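Local coordinates for protein serine proteinase inhibitor 1 (PDB 6BJ5) that inhibits serine endopeptidases as a poxviral member of the serpin family and is important in the virulence of myxoma virus, at residues A[168-172]-A[173-177]. Numbering follows the deposited sequence.
Sequences FYSGN and VTYKV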
# COMPACT_ATOMS: atom_id res chain seq x y z
N PHE A 168 13.84 -3.45 21.51
CA PHE A 168 13.19 -2.45 20.66
C PHE A 168 12.43 -1.50 21.58
O PHE A 168 11.51 -1.93 22.28
CB PHE A 168 12.22 -3.12 19.67
CG PHE A 168 11.68 -2.21 18.60
CD1 PHE A 168 12.28 -2.15 17.35
CD2 PHE A 168 10.51 -1.47 18.82
CE1 PHE A 168 11.77 -1.33 16.35
CE2 PHE A 168 10.00 -0.64 17.83
CZ PHE A 168 10.63 -0.58 16.58
N TYR A 169 12.77 -0.21 21.55
CA TYR A 169 12.28 0.75 22.53
C TYR A 169 11.13 1.58 21.95
O TYR A 169 11.34 2.45 21.09
CB TYR A 169 13.41 1.64 23.04
CG TYR A 169 14.60 0.85 23.57
CD1 TYR A 169 14.53 0.16 24.78
CD2 TYR A 169 15.79 0.82 22.85
CE1 TYR A 169 15.62 -0.57 25.25
CE2 TYR A 169 16.88 0.09 23.31
CZ TYR A 169 16.79 -0.59 24.51
OH TYR A 169 17.89 -1.30 24.96
N SER A 170 9.91 1.29 22.39
CA SER A 170 8.69 2.00 22.00
C SER A 170 8.20 2.85 23.19
O SER A 170 7.40 2.39 24.01
CB SER A 170 7.63 1.01 21.54
OG SER A 170 6.35 1.60 21.53
N GLY A 171 8.64 4.10 23.24
CA GLY A 171 8.30 4.95 24.37
C GLY A 171 8.96 4.37 25.60
O GLY A 171 10.20 4.33 25.71
N ASN A 172 8.16 3.90 26.56
CA ASN A 172 8.72 3.27 27.75
C ASN A 172 8.60 1.76 27.72
O ASN A 172 9.28 1.09 28.51
CB ASN A 172 8.10 3.82 29.05
CG ASN A 172 6.62 4.17 28.93
OD1 ASN A 172 5.78 3.29 28.78
ND2 ASN A 172 6.31 5.46 29.07
N VAL A 173 7.75 1.20 26.84
CA VAL A 173 7.67 -0.25 26.67
C VAL A 173 8.87 -0.71 25.85
O VAL A 173 9.34 -0.02 24.94
CB VAL A 173 6.34 -0.63 26.01
CG1 VAL A 173 6.21 -2.15 25.82
CG2 VAL A 173 5.19 -0.07 26.84
N THR A 174 9.38 -1.91 26.17
CA THR A 174 10.49 -2.50 25.45
C THR A 174 10.11 -3.89 24.98
O THR A 174 9.39 -4.62 25.67
CB THR A 174 11.75 -2.52 26.33
OG1 THR A 174 12.06 -1.17 26.71
CG2 THR A 174 12.96 -3.07 25.56
N TYR A 175 10.56 -4.25 23.78
CA TYR A 175 10.18 -5.52 23.18
C TYR A 175 11.43 -6.28 22.81
O TYR A 175 12.51 -5.71 22.70
CB TYR A 175 9.30 -5.34 21.92
CG TYR A 175 8.02 -4.61 22.17
CD1 TYR A 175 6.82 -5.30 22.37
CD2 TYR A 175 7.99 -3.22 22.21
CE1 TYR A 175 5.64 -4.61 22.60
CE2 TYR A 175 6.81 -2.53 22.45
CZ TYR A 175 5.64 -3.23 22.64
OH TYR A 175 4.48 -2.53 22.86
N LYS A 176 11.26 -7.57 22.57
CA LYS A 176 12.36 -8.41 22.13
C LYS A 176 12.04 -8.77 20.70
O LYS A 176 11.03 -9.42 20.42
CB LYS A 176 12.50 -9.68 22.97
CG LYS A 176 13.53 -10.62 22.42
CD LYS A 176 13.63 -11.90 23.20
CE LYS A 176 12.52 -12.83 22.79
NZ LYS A 176 12.66 -14.17 23.42
N VAL A 177 12.88 -8.30 19.78
CA VAL A 177 12.60 -8.55 18.38
C VAL A 177 13.77 -9.34 17.84
O VAL A 177 14.88 -9.37 18.39
CB VAL A 177 12.39 -7.27 17.55
CG1 VAL A 177 11.28 -6.41 18.17
CG2 VAL A 177 13.66 -6.54 17.42
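Phe168 and Tyr175 form an antiparallel hydrogen-bonded pair, in which Phe168 N gives its hydrogen to Tyr175 O at 2.9 Å. The return bond, from Tyr175 N to Phe168 O, is the straighter of the two (151° at the hydrogen). Phe168 O is used further, since Thr174 CA lies 3.4 Å from it in a CA-H...O contact and the Tyr175 ring turns its edge to it in plane. With CG anti to the backbone N (chi1 -170°), the Phe168 ring is carried away from the partner strand, and the CB is what touches, 3.7 Å from Val177 CG1. The segments illustrate a beta hairpin with a two-residue loop, whose strands 164-170 and 173-185 are joined by a type II' turn from Ser170 to Val173, with Gly171 at positive phi in its first corner. Ser170 N donates to Val173 O at 2.9 Å, whereas the return bond from Val173 N to Ser170 O is weak. Val173, on the same face as Phe168, Ser170 and Tyr175, sets its CB 3.8 Å from Ser170 O. Its CG2, anti to the carbonyl carbon, lies toward OD1 of the poorly ordered Asn172. Ser170 CB meets the Tyr175 ring at its edge, 3.7 Å from CE2. On the other face Tyr169 and Thr174 lie side by side, Thr174 OG1 near the plane of the tyrosine ring. Beyond the hairpin, Thr174, Tyr175 and Lys176 pair with an antiparallel strand of a neighbouring subunit, extending the sheet across the interface.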